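Long-range contact in protein CbbY (Rhodobacter sphaeroides, PDB 4UAS), which dephosphorylates xylulose-1,5-bisphosphate, a potent inhibitor of Rubisco, to xylulose 5-phosphate as a magnesium-dependent sugar phosphatase of the HAD superfamily: residues M1-L13 and A104-T117. Numbering follows the deposited sequence. Where two conformers were deposited one is given.
Sequences MIEAILFDVDGTL and AKRAGIRLAVATTT. With MG (magnesium ion), chain D; PO4 (phosphate ion), chain C.
V9 and T115 meet through V9 CG2 and T115 CB, 3.7 Å apart, because V9 puts CG1 trans to its own N (chi1 175°), leaving CG2 for T115 and V113, while T115 swings OG1 trans to its N (chi1 -177°) and onto the phosphate. T115 OG1 donates to PO4 O3 at 2.6 Å and accepts from the N of T117, closing an ST turn. PO4 O3 also takes the backbone N-H groups of V9 and D10, the latter nearly straight (D10 N to PO4 O3 2.8 Å, 165°), so three donors from both segments grip one oxygen; T116 N holds PO4 O1. A valine in place of T115 has no hydroxyl, and would probably leave PO4 O3 with two N-H donors and the T117 N-H without its acceptor, so that the turn could shift.

Behind the site, strands 4-7 and 110-114 are parallel neighbours in the Rossmann-like HAD sheet, joined by five backbone hydrogen bonds, from R110 N to E3 O at one end to A114 N to F7 O at the other. I5 and L111 lie side by side, I5 CB 4.0 Å from L111 CD2, and the same methyl reaches F7 CE2 at the ring edge, where A112 O also sits in plane; helix 97-107 covers this face.

At the strand ends, D8 OD2 and D10 O bind magnesium with PO4 O4, two waters and D176. T12 OG1 donates to the anti lone pair of D8 OD2, a second-shell hold on the inferred nucleophile. Metal, K151 and the N-H groups together probably offset the phosphate's charge, consistent with phosphoryl transfer to an aspartate.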
ATOM      1  N   MET A   1     -23.315   4.398   8.367  1.00 43.61           N
ATOM      2  CA  MET A   1     -23.960   4.062   7.094  1.00 39.98           C
ATOM      3  C   MET A   1     -22.971   3.368   6.084  1.00 28.94           C
ATOM      4  O   MET A   1     -23.416   2.749   5.162  1.00 34.19           O
ATOM      5  CB  MET A   1     -24.573   5.294   6.474  1.00 34.73           C
ATOM      6  CG  MET A   1     -25.394   6.124   7.469  1.00 56.80           C
ATOM      7  SD  MET A   1     -25.883   7.692   6.707  1.00 84.53           S
ATOM      8  CE  MET A   1     -26.871   8.473   8.000  1.00 62.53           C
ATOM      9  N   ILE A   2     -21.637   3.498   6.251  1.00 28.84           N
ATOM     10  CA  ILE A   2     -20.633   2.625   5.600  1.00 23.41           C
ATOM     11  C   ILE A   2     -20.646   1.295   6.230  1.00 18.87           C
ATOM     12  O   ILE A   2     -20.701   1.198   7.427  1.00 25.39           O
ATOM     13  CB  ILE A   2     -19.240   3.306   5.905  1.00 27.61           C
ATOM     14  CG1 ILE A   2     -19.100   4.550   5.041  1.00 30.53           C
ATOM     15  CG2 ILE A   2     -18.037   2.409   5.892  1.00 27.62           C
ATOM     16  CD1 ILE A   2     -19.154   4.277   3.583  1.00 32.10           C
ATOM     17  N   GLU A   3     -20.545   0.256   5.408  1.00 15.91           N
ATOM     18  CA  GLU A   3     -20.458  -1.125   5.914  1.00 16.72           C
ATOM     19  C   GLU A   3     -19.063  -1.720   5.874  1.00 15.83           C
ATOM     20  O   GLU A   3     -18.771  -2.639   6.581  1.00 18.12           O
ATOM     21  CB  GLU A   3     -21.403  -2.046   5.152  1.00 19.65           C
ATOM     22  CG  GLU A   3     -22.857  -1.713   5.476  1.00 26.09           C
ATOM     23  CD  GLU A   3     -23.884  -2.510   4.732  1.00 30.53           C
ATOM     24  OE1 GLU A   3     -23.511  -3.426   3.974  1.00 35.02           O
ATOM     25  OE2 GLU A   3     -25.093  -2.163   4.908  1.00 46.02           O
ATOM     26  N   ALA A   4     -18.152  -1.112   5.109  1.00 13.39           N
ATOM     27  CA  ALA A   4     -16.766  -1.600   5.042  1.00 12.22           C
ATOM     28  C   ALA A   4     -15.867  -0.426   4.665  1.00 10.92           C
ATOM     29  O   ALA A   4     -16.242   0.410   3.886  1.00 11.69           O
ATOM     30  CB  ALA A   4     -16.579  -2.767   4.046  1.00 13.40           C
ATOM     31  N   ILE A   5     -14.625  -0.493   5.174  1.00  9.94           N
ATOM     32  CA  ILE A   5     -13.543   0.391   4.762  1.00  8.72           C
ATOM     33  C   ILE A   5     -12.417  -0.455   4.268  1.00  9.31           C
ATOM     34  O   ILE A   5     -11.989  -1.402   4.939  1.00 10.02           O
ATOM     35  CB  ILE A   5     -13.065   1.298   5.944  1.00 10.33           C
ATOM     36  CG1 ILE A   5     -14.215   1.989   6.664  1.00 11.13           C
ATOM     37  CG2 ILE A   5     -12.046   2.275   5.437  1.00 10.53           C
ATOM     38  CD1 ILE A   5     -13.844   2.602   8.005  1.00 13.29           C
ATOM     39  N   LEU A   6     -11.914  -0.044   3.104  1.00  7.72           N
ATOM     40  CA  LEU A   6     -10.808  -0.738   2.423  1.00  8.30           C
ATOM     41  C   LEU A   6      -9.589   0.187   2.440  1.00  8.31           C
ATOM     42  O   LEU A   6      -9.661   1.312   1.946  1.00  9.83           O
ATOM     43  CB  LEU A   6     -11.201  -1.143   1.020  1.00  8.51           C
ATOM     44  CG  LEU A   6     -12.328  -2.145   0.956  1.00  9.62           C
ATOM     45  CD1 LEU A   6     -13.680  -1.507   0.970  1.00 11.16           C
ATOM     46  CD2 LEU A   6     -12.219  -3.007  -0.307  1.00 13.32           C
ATOM     47  N   PHE A   7      -8.514  -0.268   3.019  1.00  8.19           N
ATOM     48  CA  PHE A   7      -7.279   0.487   3.165  1.00  7.39           C
ATOM     49  C   PHE A   7      -6.183   0.030   2.238  1.00  7.34           C
ATOM     50  O   PHE A   7      -5.802  -1.117   2.215  1.00  8.34           O
ATOM     51  CB  PHE A   7      -6.710   0.340   4.571  1.00  8.24           C
ATOM     52  CG  PHE A   7      -7.584   0.921   5.661  1.00  9.09           C
ATOM     53  CD1 PHE A   7      -7.344   2.198   6.161  1.00  9.69           C
ATOM     54  CD2 PHE A   7      -8.608   0.182   6.223  1.00 10.77           C
ATOM     55  CE1 PHE A   7      -8.119   2.699   7.224  1.00 11.21           C
ATOM     56  CE2 PHE A   7      -9.394   0.719   7.217  1.00 12.79           C
ATOM     57  CZ  PHE A   7      -9.133   1.945   7.726  1.00 12.16           C
ATOM     58  N   ASP A   8      -5.621   0.994   1.478  1.00  7.28           N
ATOM     59  CA  ASP A   8      -4.321   0.866   0.929  1.00  7.37           C
ATOM     60  C   ASP A   8      -3.304   0.706   2.076  1.00  7.23           C
ATOM     61  O   ASP A   8      -3.582   1.097   3.196  1.00  8.06           O
ATOM     62  CB  ASP A   8      -4.032   2.121   0.127  1.00  8.53           C
ATOM     63  CG  ASP A   8      -2.726   2.142  -0.563  1.00  8.94           C
ATOM     64  OD1 ASP A   8      -2.418   1.133  -1.254  1.00 11.22           O
ATOM     65  OD2 ASP A   8      -1.900   3.050  -0.342  1.00  9.80           O
ATOM     66  N   VAL A   9      -2.120   0.200   1.763  1.00  7.03           N
ATOM     67  CA  VAL A   9      -1.068   0.057   2.758  1.00  7.19           C
ATOM     68  C   VAL A   9       0.026   1.121   2.642  1.00  7.42           C
ATOM     69  O   VAL A   9       0.135   2.016   3.469  1.00  8.06           O
ATOM     70  CB  VAL A   9      -0.478  -1.393   2.800  1.00  8.02           C
ATOM     71  CG1 VAL A   9       0.697  -1.486   3.754  1.00  9.29           C
ATOM     72  CG2 VAL A   9      -1.563  -2.371   3.172  1.00  9.11           C
ATOM     73  N   ASP A  10       0.828   1.028   1.591  1.00  7.24           N
ATOM     74  CA  ASP A  10       1.997   1.901   1.454  1.00  7.37           C
ATOM     75  C   ASP A  10       1.583   3.340   1.206  1.00  7.58           C
ATOM     76  O   ASP A  10       0.969   3.662   0.211  1.00  8.49           O
ATOM     77  CB  ASP A  10       2.906   1.416   0.333  1.00  8.43           C
ATOM     78  CG  ASP A  10       3.483   0.052   0.584  1.00  9.89           C
ATOM     79  OD1 ASP A  10       4.039  -0.160   1.682  1.00 10.14           O
ATOM     80  OD2 ASP A  10       3.322  -0.821  -0.320  1.00 12.50           O
ATOM     81  N   GLY A  11       2.007   4.214   2.130  1.00  7.55           N
ATOM     82  CA  GLY A  11       1.672   5.615   2.053  1.00  7.88           C
ATOM     83  C   GLY A  11       0.322   5.958   2.617  1.00  7.06           C
ATOM     84  O   GLY A  11       0.014   7.141   2.683  1.00  8.48           O
ATOM     85  N   THR A  12      -0.459   4.981   3.063  1.00  7.41           N
ATOM     86  CA  THR A  12      -1.805   5.158   3.589  1.00  7.59           C
ATOM     87  C   THR A  12      -1.826   4.789   5.059  1.00  7.24           C
ATOM     88  O   THR A  12      -2.091   5.660   5.931  1.00  8.39           O
ATOM     89  CB  THR A  12      -2.847   4.473   2.708  1.00  8.00           C
ATOM     90  OG1 THR A  12      -2.882   5.044   1.429  1.00  8.63           O
ATOM     91  CG2 THR A  12      -4.218   4.542   3.311  1.00  8.86           C
ATOM     92  N   LEU A  13      -1.634   3.520   5.367  1.00  7.31           N
ATOM     93  CA  LEU A  13      -1.515   3.151   6.769  1.00  7.59           C
ATOM     94  C   LEU A  13      -0.288   3.800   7.414  1.00  7.82           C
ATOM     95  O   LEU A  13      -0.331   4.135   8.586  1.00  8.96           O
ATOM     96  CB  LEU A  13      -1.438   1.622   6.965  1.00  7.70           C
ATOM     97  CG  LEU A  13      -2.700   0.842   6.572  1.00  7.79           C
ATOM     98  CD1 LEU A  13      -2.461  -0.638   6.728  1.00  9.18           C
ATOM     99  CD2 LEU A  13      -3.916   1.257   7.325  1.00  9.27           C
ATOM    100  N   ALA A 104     -14.271   2.415  13.742  1.00 14.20           N
ATOM    101  CA  ALA A 104     -14.898   1.452  12.871  1.00 15.14           C
ATOM    102  C   ALA A 104     -15.198   0.143  13.594  1.00 16.85           C
ATOM    103  O   ALA A 104     -16.301  -0.407  13.483  1.00 16.71           O
ATOM    104  CB  ALA A 104     -14.048   1.222  11.657  1.00 13.37           C
ATOM    105  N   LYS A 105     -14.262  -0.324  14.382  1.00 16.06           N
ATOM    106  CA  LYS A 105     -14.473  -1.548  15.111  1.00 19.35           C
ATOM    107  C   LYS A 105     -15.592  -1.377  16.144  1.00 18.14           C
ATOM    108  O   LYS A 105     -16.462  -2.251  16.294  1.00 19.97           O
ATOM    109  CB  LYS A 105     -13.201  -1.976  15.775  1.00 19.59           C
ATOM    110  CG  LYS A 105     -12.243  -2.596  14.787  1.00 21.48           C
ATOM    111  CD  LYS A 105     -10.899  -3.002  15.364  1.00 21.98           C
ATOM    112  CE  LYS A 105      -9.958  -3.663  14.348  1.00 22.28           C
ATOM    113  NZ  LYS A 105     -10.451  -5.010  13.997  1.00 28.39           N
ATOM    114  N   ARG A 106     -15.655  -0.233  16.793  1.00 18.62           N
ATOM    115  CA  ARG A 106     -16.781   0.005  17.731  1.00 20.52           C
ATOM    116  C   ARG A 106     -18.145   0.003  17.025  1.00 21.62           C
ATOM    117  O   ARG A 106     -19.160  -0.437  17.645  1.00 23.39           O
ATOM    118  CB  ARG A 106     -16.644   1.340  18.454  1.00 21.30           C
ATOM    119  CG  ARG A 106     -15.489   1.383  19.453  1.00 24.40           C
ATOM    120  CD  ARG A 106     -15.622   2.628  20.354  1.00 27.80           C
ATOM    121  NE  ARG A 106     -15.317   3.891  19.661  1.00 30.38           N
ATOM    122  CZ  ARG A 106     -14.089   4.394  19.418  1.00 31.27           C
ATOM    123  NH1 ARG A 106     -13.004   3.773  19.819  1.00 35.20           N
ATOM    124  NH2 ARG A 106     -13.963   5.543  18.792  1.00 34.34           N
ATOM    125  N   ALA A 107     -18.190   0.452  15.789  1.00 19.16           N
ATOM    126  CA  ALA A 107     -19.387   0.477  14.985  1.00 18.91           C
ATOM    127  C   ALA A 107     -19.691  -0.808  14.253  1.00 18.55           C
ATOM    128  O   ALA A 107     -20.733  -0.888  13.594  1.00 22.05           O
ATOM    129  CB  ALA A 107     -19.353   1.640  14.016  1.00 21.76           C
ATOM    130  N   GLY A 108     -18.835  -1.803  14.374  1.00 19.69           N
ATOM    131  CA  GLY A 108     -19.075  -3.071  13.692  1.00 19.48           C
ATOM    132  C   GLY A 108     -18.827  -3.047  12.209  1.00 21.00           C
ATOM    133  O   GLY A 108     -19.279  -3.926  11.471  1.00 24.46           O
ATOM    134  N   ILE A 109     -18.028  -2.096  11.737  1.00 18.31           N
ATOM    135  CA  ILE A 109     -17.729  -1.942  10.334  1.00 17.67           C
ATOM    136  C   ILE A 109     -16.579  -2.906   9.958  1.00 17.10           C
ATOM    137  O   ILE A 109     -15.565  -2.992  10.627  1.00 20.54           O
ATOM    138  CB  ILE A 109     -17.353  -0.495  10.084  1.00 17.53           C
ATOM    139  CG1 ILE A 109     -18.617   0.365  10.213  1.00 21.23           C
ATOM    140  CG2 ILE A 109     -16.805  -0.294   8.661  1.00 20.06           C
ATOM    141  CD1 ILE A 109     -18.313   1.796  10.305  1.00 21.67           C
ATOM    142  N   ARG A 110     -16.744  -3.651   8.881  0.50 15.79           N
ATOM    143  CA  ARG A 110     -15.694  -4.595   8.510  0.50 14.98           C
ATOM    144  C   ARG A 110     -14.594  -3.847   7.736  0.50 12.59           C
ATOM    145  O   ARG A 110     -14.826  -2.917   6.989  0.50 13.81           O
ATOM    146  CB  ARG A 110     -16.277  -5.732   7.679  0.50 16.52           C
ATOM    147  CG  ARG A 110     -17.304  -6.533   8.457  0.50 22.33           C
ATOM    148  CD  ARG A 110     -17.756  -7.778   7.692  0.50 30.39           C
ATOM    149  NE  ARG A 110     -16.754  -8.861   7.819  0.50 28.57           N
ATOM    150  CZ  ARG A 110     -16.359  -9.655   6.805  0.50 33.14           C
ATOM    151  NH1 ARG A 110     -16.892  -9.511   5.619  0.50 32.66           N
ATOM    152  NH2 ARG A 110     -15.470 -10.628   6.960  0.50 31.11           N
ATOM    153  N   LEU A 111     -13.385  -4.349   7.882  1.00 12.95           N
ATOM    154  CA  LEU A 111     -12.155  -3.707   7.390  1.00 10.72           C
ATOM    155  C   LEU A 111     -11.376  -4.652   6.480  1.00 10.59           C
ATOM    156  O   LEU A 111     -11.200  -5.824   6.781  1.00 11.75           O
ATOM    157  CB  LEU A 111     -11.273  -3.319   8.591  1.00 12.87           C
ATOM    158  CG  LEU A 111     -11.925  -2.423   9.618  1.00 12.89           C
ATOM    159  CD1 LEU A 111     -10.956  -2.117  10.753  1.00 16.05           C
ATOM    160  CD2 LEU A 111     -12.489  -1.154   9.094  1.00 14.39           C
ATOM    161  N   ALA A 112     -10.829  -4.086   5.402  1.00  9.30           N
ATOM    162  CA  ALA A 112      -9.982  -4.815   4.483  1.00  8.97           C
ATOM    163  C   ALA A 112      -8.690  -4.040   4.220  1.00  7.77           C
ATOM    164  O   ALA A 112      -8.707  -2.781   4.215  1.00  9.54           O
ATOM    165  CB  ALA A 112     -10.673  -5.126   3.168  1.00 10.91           C
ATOM    166  N   VAL A 113      -7.653  -4.743   3.872  1.00  8.35           N
ATOM    167  CA  VAL A 113      -6.502  -4.223   3.151  1.00  8.79           C
ATOM    168  C   VAL A 113      -6.647  -4.611   1.685  1.00  7.94           C
ATOM    169  O   VAL A 113      -7.037  -5.719   1.373  1.00  8.70           O
ATOM    170  CB  VAL A 113      -5.190  -4.826   3.720  1.00 11.41           C
ATOM    171  CG1 VAL A 113      -4.063  -4.907   2.756  1.00 12.38           C
ATOM    172  CG2 VAL A 113      -4.845  -4.012   4.974  1.00 13.52           C
ATOM    173  N   ALA A 114      -6.316  -3.658   0.807  1.00  7.88           N
ATOM    174  CA  ALA A 114      -6.267  -3.873  -0.626  1.00  7.85           C
ATOM    175  C   ALA A 114      -4.967  -3.233  -1.117  1.00  7.60           C
ATOM    176  O   ALA A 114      -4.899  -1.996  -1.179  1.00  8.22           O
ATOM    177  CB  ALA A 114      -7.475  -3.292  -1.319  1.00  9.39           C
ATOM    178  N   THR A 115      -3.940  -4.045  -1.379  1.00  7.03           N
ATOM    179  CA  THR A 115      -2.584  -3.582  -1.575  1.00  7.30           C
ATOM    180  C   THR A 115      -1.881  -4.329  -2.668  1.00  7.62           C
ATOM    181  O   THR A 115      -2.134  -5.506  -2.891  1.00  8.04           O
ATOM    182  CB  THR A 115      -1.785  -3.707  -0.221  1.00  8.28           C
ATOM    183  OG1 THR A 115      -0.466  -3.179  -0.409  1.00  8.59           O
ATOM    184  CG2 THR A 115      -1.718  -5.066   0.234  1.00  9.37           C
ATOM    185  N   THR A 116      -0.916  -3.651  -3.272  1.00  7.72           N
ATOM    186  CA  THR A 116       0.047  -4.238  -4.182  1.00  8.49           C
ATOM    187  C   THR A 116       1.248  -4.813  -3.504  1.00  8.46           C
ATOM    188  O   THR A 116       2.024  -5.533  -4.194  1.00 10.84           O
ATOM    189  CB  THR A 116       0.530  -3.216  -5.239  1.00  9.26           C
ATOM    190  OG1 THR A 116       1.340  -2.215  -4.623  1.00  9.99           O
ATOM    191  CG2 THR A 116      -0.645  -2.564  -5.969  1.00 10.08           C
ATOM    192  N   THR A 117       1.435  -4.581  -2.219  1.00  9.17           N
ATOM    193  CA  THR A 117       2.608  -5.084  -1.520  1.00  9.48           C
ATOM    194  C   THR A 117       2.451  -6.520  -1.188  1.00 11.69           C
ATOM    195  O   THR A 117       1.360  -7.065  -1.123  1.00 11.24           O
ATOM    196  CB  THR A 117       2.893  -4.258  -0.261  1.00  9.95           C
ATOM    197  OG1 THR A 117       4.305  -4.306   0.020  1.00 11.43           O
ATOM    198  CG2 THR A 117       2.092  -4.652   0.976  1.00 10.72           C
TER
HETATM  199 MG    MG D 302      -0.242   3.452  -1.586  1.00  8.91          MG
HETATM  200  P   PO4 C 301       0.173  -0.133  -1.922  1.00 11.51           P
HETATM  201  O1  PO4 C 301      -0.749  -0.723  -3.066  1.00 11.78           O
HETATM  202  O2  PO4 C 301       1.656  -0.583  -2.252  1.00 16.35           O
HETATM  203  O3  PO4 C 301      -0.107  -0.606  -0.506  1.00  9.94           O
HETATM  204  O4  PO4 C 301       0.199   1.433  -1.974  1.00 10.75           O
HETATM  205  O   HOH W   1     -20.200  -4.079   8.336  1.00 44.53           O
HETATM  206  O   HOH W   2       4.515  -2.743   2.449  1.00 12.06           O
HETATM  207  O   HOH W   3       5.142  -2.276  -1.768  1.00 12.62           O
HETATM  208  O   HOH W   4       1.259   4.240  -2.638  1.00 15.17           O
HETATM  209  O   HOH W   5      -1.554   3.449  -3.373  1.00  8.75           O